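Local coordinates for protein type-2 restriction enzyme AgeI (Thalassobius gelatinovorus, PDB 5DWA) that cuts double-stranded DNA at the sequence 5'-ACCGGT-3', cleaving after the first A to leave fragments with terminal 5'-phosphates, at residues N105-L108 with A109-G112; A172-V175 with S176-I179. All coordinates share one frame; numbering follows the deposited sequence.

Interaction 1 and interaction 2 show, within one PD-(D/E)XK nuclease, how local contacts end a helix and begin one. In interaction 1, residues 105-112, the long helix 84-109 stops in a Schellman motif and hands the chain to strand 113-117, at one margin of the six-stranded mixed sheet. In interaction 2, residues 172-179, successive turns lead into helix 178-187 while two side chains lie against DNA. The two do not touch: their centres are 29 Å apart, on opposite sides of the centre of the chain, and their nearest atoms about 18 Å. Interaction 1 stays about 17 Å from the nucleic acid at its nearest atom, whereas interaction 2 meets nucleotides of both strands.

Interaction 1: N105-L108 with A109-G112; sequences NPVL and ARHG
Arg110, in the conformer described, lays its aliphatic stem over the carbonyl of Val107, with its CG 3.4 Å from Val107 O, and the two side chains run side by side in the same direction. A bend at chi3 (-80°) turns the guanidinium back; Val107 O then lies over one of its faces, and NH2 comes within 4.2 Å of Val107 CG1. The same carbonyl accepts a weak bond from Arg110 N. Val107 O also lies at the edge of the His111 ring, near its plane, 3.5 Å from His111 CD2.

The backbone bonds change from i+4 to i+3 here. Ala109 N still donates to Asn105 O over 2.9 Å, an alpha-helical bond, but His111 N reaches back only three residues, to Leu108 O, and approaches it from above the carbonyl plane. Gly112, with positive phi (69°), is the C-prime residue of a Schellman motif: its N binds Ala109 O at 3.1 Å, and Ile113 N pairs with Leu108 O. Leu108 itself packs on Thr270 and Leu273 of helix 268-277 and on strand 113-117.

The OD1 of Asn105 accepts from the backbone of Leu115. The chemistry is thus that of a capped helix C-terminus: the Schellman bonds take up Leu108 O and Ala109 O as the helix ends, while the charge of Arg110 goes to a salt bridge with Asp266.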
loop_
_atom_site.group_PDB
_atom_site.type_symbol
_atom_site.label_atom_id
_atom_site.label_comp_id
_atom_site.label_asym_id
_atom_site.label_seq_id
_atom_site.Cartn_x
_atom_site.Cartn_y
_atom_site.Cartn_z
ATOM N N ASN A 105 12.387 -3.148 -25.099
ATOM C CA ASN A 105 11.904 -2.656 -26.388
ATOM C C ASN A 105 12.831 -2.927 -27.577
ATOM O O ASN A 105 12.332 -3.248 -28.650
ATOM C CB ASN A 105 11.573 -1.164 -26.311
ATOM C CG ASN A 105 10.103 -0.930 -25.989
ATOM O OD1 ASN A 105 9.349 -1.882 -25.842
ATOM N ND2 ASN A 105 9.695 0.325 -25.884
ATOM N N PRO A 106 14.165 -2.822 -27.402
ATOM C CA PRO A 106 15.004 -3.146 -28.566
ATOM C C PRO A 106 14.815 -4.578 -29.084
ATOM O O PRO A 106 14.740 -4.788 -30.295
ATOM C CB PRO A 106 16.426 -2.943 -28.034
ATOM C CG PRO A 106 16.278 -1.929 -26.957
ATOM C CD PRO A 106 14.958 -2.243 -26.301
ATOM N N VAL A 107 14.734 -5.547 -28.180
ATOM C CA VAL A 107 14.585 -6.941 -28.568
ATOM C C VAL A 107 13.180 -7.223 -29.089
ATOM O O VAL A 107 12.999 -7.954 -30.062
ATOM C CB VAL A 107 14.911 -7.877 -27.384
ATOM C CG1 VAL A 107 14.632 -9.330 -27.743
ATOM C CG2 VAL A 107 16.361 -7.691 -26.963
ATOM N N LEU A 108 12.182 -6.623 -28.453
ATOM C CA LEU A 108 10.798 -6.844 -28.844
ATOM C C LEU A 108 10.466 -6.200 -30.196
ATOM O O LEU A 108 9.609 -6.699 -30.926
ATOM C CB LEU A 108 9.860 -6.324 -27.759
ATOM C CG LEU A 108 9.863 -7.150 -26.476
ATOM C CD1 LEU A 108 9.020 -6.459 -25.427
ATOM C CD2 LEU A 108 9.345 -8.553 -26.764
ATOM N N ALA A 109 11.155 -5.112 -30.529
ATOM C CA ALA A 109 10.901 -4.398 -31.784
ATOM C C ALA A 109 11.124 -5.287 -33.002
ATOM O O ALA A 109 10.457 -5.120 -34.022
ATOM C CB ALA A 109 11.761 -3.158 -31.876
ATOM N N ARG A 110 12.054 -6.229 -32.882
ATOM C CA ARG A 110 12.342 -7.175 -33.956
ATOM C C ARG A 110 11.137 -8.060 -34.272
ATOM O O ARG A 110 11.056 -8.644 -35.356
ATOM C CB ARG A 110 13.544 -8.046 -33.587
ATOM C CG ARG A 110 14.701 -7.281 -32.978
ATOM C CD ARG A 110 16.008 -8.062 -33.078
ATOM N NE ARG A 110 16.142 -9.093 -32.051
ATOM C CZ ARG A 110 15.813 -10.369 -32.219
ATOM N NH1 ARG A 110 15.321 -10.793 -33.374
ATOM N NH2 ARG A 110 15.979 -11.230 -31.227
ATOM N N HIS A 111 10.201 -8.155 -33.328
ATOM C CA HIS A 111 9.005 -8.973 -33.490
ATOM C C HIS A 111 7.728 -8.133 -33.548
ATOM O O HIS A 111 6.623 -8.654 -33.391
ATOM C CB HIS A 111 8.913 -9.989 -32.346
ATOM C CG HIS A 111 10.142 -10.827 -32.196
ATOM N ND1 HIS A 111 10.347 -11.980 -32.922
ATOM C CD2 HIS A 111 11.238 -10.672 -31.415
ATOM C CE1 HIS A 111 11.513 -12.504 -32.591
ATOM N NE2 HIS A 111 12.073 -11.730 -31.678
ATOM N N GLY A 112 7.896 -6.829 -33.749
ATOM C CA GLY A 112 6.775 -5.906 -33.823
ATOM C C GLY A 112 6.039 -5.690 -32.512
ATOM O O GLY A 112 4.872 -5.291 -32.500
#

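Interaction 2: A172-V175 with S176-I179; sequences AERV and SDDI. With nucleotides of chain C; nucleotides of chain D.
Three backbone bonds, each spanning three residues, carry the chain from loop into helix: Ser176 N to Glu173 O, Asp177 N to Arg174 O at 2.9 Å and Asp178 N to Val175 O at 3.0 Å. Every donor stands about 60° out of the carbonyl plane, as expected of tight successive turns.

Glu173 bends at chi2 (-56°) and brings OE1 to 3.2 Å from Ser176 OG. In the given conformer of Ser176, the contacts of OG with OE1 and with Glu173 O are both weak, and which one takes the proton is not settled. Glu173 OE2 lies 3.3 Å from C3' of DG3 of chain D and makes a salt bridge with Lys224, while Tyr227 bonds OE1. Lys224 probably offsets in part the like charge that Asp223 and the phosphate of DA4 of chain D bring near this carboxylate.

Arg174 meets the other DNA strand. Its CD is 3.2 Å from C5 of the DC6 base of chain C, and C2' of that nucleotide lies over one guanidinium face, toward its rim. The bend at chi3 (-78°) sets Arg174 NH1 3.2 Å from DC6 of chain C OP2; NH2 bonds Ser170 and N7 of a guanine base. A leucine in its place would probably leave that guanine N7 without its donor and the DC6 phosphate without a nearby positive charge.

Asp177 packs against Arg174 of the second subunit, though its carboxylate also lies close to the like-charged Asp177 of that subunit. Asp178, through a salt bridge to Lys168 and a hydrogen bond to His166, links the first part of helix 178-187 to strand 159-168, and Val175 touches Lys168 of that strand and Lys224 and Tyr227 of helix 223-230.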
loop_
_atom_site.group_PDB
_atom_site.type_symbol
_atom_site.label_atom_id
_atom_site.label_comp_id
_atom_site.label_asym_id
_atom_site.label_seq_id
_atom_site.Cartn_x
_atom_site.Cartn_y
_atom_site.Cartn_z
ATOM N N ALA A 172 4.957 -7.552 -1.341
ATOM C CA ALA A 172 4.270 -7.374 -0.052
ATOM C C ALA A 172 2.831 -7.851 -0.190
ATOM O O ALA A 172 2.602 -8.928 -0.728
ATOM C CB ALA A 172 4.329 -5.921 0.420
ATOM N N GLU A 173 1.856 -7.074 0.264
ATOM C CA GLU A 173 0.479 -7.416 -0.088
ATOM C C GLU A 173 -0.040 -6.439 -1.125
ATOM O O GLU A 173 -1.213 -6.464 -1.499
ATOM C CB GLU A 173 -0.432 -7.427 1.139
ATOM C CG GLU A 173 -0.280 -8.666 2.011
ATOM C CD GLU A 173 -0.507 -9.965 1.255
ATOM O OE1 GLU A 173 -1.277 -9.987 0.266
ATOM O OE2 GLU A 173 0.101 -10.975 1.652
ATOM N N ARG A 174 0.854 -5.586 -1.599
ATOM C CA ARG A 174 0.491 -4.590 -2.591
ATOM C C ARG A 174 0.174 -5.231 -3.939
ATOM O O ARG A 174 -0.533 -4.646 -4.753
ATOM C CB ARG A 174 1.611 -3.563 -2.722
ATOM C CG ARG A 174 1.616 -2.565 -1.580
ATOM C CD ARG A 174 2.804 -1.636 -1.652
ATOM N NE ARG A 174 4.022 -2.278 -1.181
ATOM C CZ ARG A 174 4.935 -2.839 -1.964
ATOM N NH1 ARG A 174 4.807 -2.803 -3.290
ATOM N NH2 ARG A 174 6.000 -3.416 -1.422
ATOM N N VAL A 175 0.648 -6.451 -4.161
ATOM C CA VAL A 175 0.350 -7.132 -5.410
ATOM C C VAL A 175 -1.150 -7.466 -5.476
ATOM O O VAL A 175 -1.715 -7.630 -6.559
ATOM C CB VAL A 175 1.228 -8.398 -5.586
ATOM C CG1 VAL A 175 0.918 -9.429 -4.507
ATOM C CG2 VAL A 175 1.034 -9.000 -6.983
ATOM N N SER A 176 -1.797 -7.548 -4.315
ATOM C CA SER A 176 -3.239 -7.760 -4.277
ATOM C C SER A 176 -3.988 -6.605 -4.943
ATOM O O SER A 176 -5.095 -6.795 -5.455
ATOM C CB SER A 176 -3.718 -7.946 -2.835
ATOM O OG SER A 176 -3.037 -9.021 -2.216
ATOM N N ASP A 177 -3.372 -5.422 -4.951
ATOM C CA ASP A 177 -3.936 -4.249 -5.635
ATOM C C ASP A 177 -4.110 -4.519 -7.125
ATOM O O ASP A 177 -5.002 -3.962 -7.765
ATOM C CB ASP A 177 -3.049 -3.000 -5.483
ATOM C CG ASP A 177 -2.865 -2.560 -4.047
ATOM O OD1 ASP A 177 -3.446 -3.181 -3.133
ATOM O OD2 ASP A 177 -2.123 -1.573 -3.835
ATOM N N ASP A 178 -3.226 -5.347 -7.675
ATOM C CA ASP A 178 -3.222 -5.640 -9.109
ATOM C C ASP A 178 -4.191 -6.732 -9.509
ATOM O O ASP A 178 -4.526 -6.858 -10.674
ATOM C CB ASP A 178 -1.829 -6.066 -9.564
ATOM C CG ASP A 178 -0.808 -4.966 -9.418
ATOM O OD1 ASP A 178 -0.594 -4.230 -10.410
ATOM O OD2 ASP A 178 -0.228 -4.846 -8.317
ATOM N N ILE A 179 -4.631 -7.545 -8.557
ATOM C CA ILE A 179 -5.416 -8.720 -8.915
ATOM C C ILE A 179 -6.763 -8.383 -9.581
ATOM O O ILE A 179 -7.090 -8.965 -10.610
ATOM C CB ILE A 179 -5.641 -9.619 -7.683
ATOM C CG1 ILE A 179 -4.318 -10.266 -7.284
ATOM C CG2 ILE A 179 -6.678 -10.688 -7.969
ATOM C CD1 ILE A 179 -4.378 -11.000 -5.947
ATOM P P DC C 6 5.861 0.051 -5.972
ATOM O OP1 DC C 6 6.685 -0.645 -6.947
ATOM O OP2 DC C 6 4.560 -0.467 -5.515
ATOM O "O5'" DC C 6 6.776 0.250 -4.679
ATOM C "C5'" DC C 6 8.018 0.874 -4.809
ATOM C "C4'" DC C 6 8.617 1.077 -3.439
ATOM O "O4'" DC C 6 7.726 1.872 -2.628
ATOM C "C3'" DC C 6 8.899 -0.191 -2.651
ATOM O "O3'" DC C 6 10.116 -0.017 -1.987
ATOM C "C2'" DC C 6 7.729 -0.267 -1.660
ATOM C "C1'" DC C 6 7.423 1.204 -1.417
ATOM N N1 DC C 6 6.003 1.486 -1.131
ATOM C C2 DC C 6 5.630 2.165 0.034
ATOM O O2 DC C 6 6.490 2.482 0.864
ATOM N N3 DC C 6 4.318 2.436 0.237
ATOM C C4 DC C 6 3.416 2.091 -0.677
ATOM N N4 DC C 6 2.136 2.374 -0.429
ATOM C C5 DC C 6 3.782 1.434 -1.880
ATOM C C6 DC C 6 5.069 1.159 -2.070
ATOM P P DA D 4 -2.547 -9.952 5.149
ATOM O OP1 DA D 4 -3.666 -10.183 6.100
ATOM O OP2 DA D 4 -2.705 -10.286 3.716
ATOM O "O5'" DA D 4 -2.098 -8.422 5.253
ATOM C "C5'" DA D 4 -2.197 -7.757 6.492
ATOM C "C4'" DA D 4 -1.471 -6.432 6.459
ATOM O "O4'" DA D 4 -0.049 -6.647 6.574
ATOM C "C3'" DA D 4 -1.663 -5.605 5.184
ATOM O "O3'" DA D 4 -1.807 -4.274 5.549
ATOM C "C2'" DA D 4 -0.338 -5.793 4.457
ATOM C "C1'" DA D 4 0.582 -5.800 5.656
ATOM N N9 DA D 4 1.913 -6.293 5.396
ATOM C C8 DA D 4 2.357 -6.952 4.287
ATOM N N7 DA D 4 3.624 -7.276 4.342
ATOM C C5 DA D 4 4.031 -6.789 5.581
ATOM C C6 DA D 4 5.270 -6.793 6.247
ATOM N N6 DA D 4 6.376 -7.343 5.746
ATOM N N1 DA D 4 5.323 -6.220 7.464
ATOM C C2 DA D 4 4.219 -5.669 7.972
ATOM N N3 DA D 4 3.004 -5.601 7.441
ATOM C C4 DA D 4 2.983 -6.184 6.235
ATOM P P DG D 3 2.806 -14.377 3.372
ATOM O OP1 DG D 3 2.148 -15.605 2.866
ATOM O OP2 DG D 3 3.822 -13.692 2.552
ATOM O "O5'" DG D 3 1.681 -13.310 3.776
ATOM C "C5'" DG D 3 0.657 -13.700 4.675
ATOM C "C4'" DG D 3 0.237 -12.566 5.602
ATOM O "O4'" DG D 3 1.341 -12.152 6.453
ATOM C "C3'" DG D 3 -0.265 -11.297 4.929
ATOM O "O3'" DG D 3 -1.300 -10.751 5.759
ATOM C "C2'" DG D 3 0.987 -10.410 4.928
ATOM C "C1'" DG D 3 1.576 -10.762 6.288
ATOM N N9 DG D 3 3.018 -10.550 6.418
ATOM C C8 DG D 3 4.004 -10.992 5.569
ATOM N N7 DG D 3 5.211 -10.697 5.977
ATOM C C5 DG D 3 5.012 -10.051 7.196
ATOM C C6 DG D 3 5.949 -9.512 8.116
ATOM O O6 DG D 3 7.178 -9.497 8.039
ATOM N N1 DG D 3 5.325 -8.942 9.215
ATOM C C2 DG D 3 3.970 -8.903 9.416
ATOM N N2 DG D 3 3.555 -8.307 10.542
ATOM N N3 DG D 3 3.080 -9.405 8.563
ATOM C C4 DG D 3 3.673 -9.967 7.488
#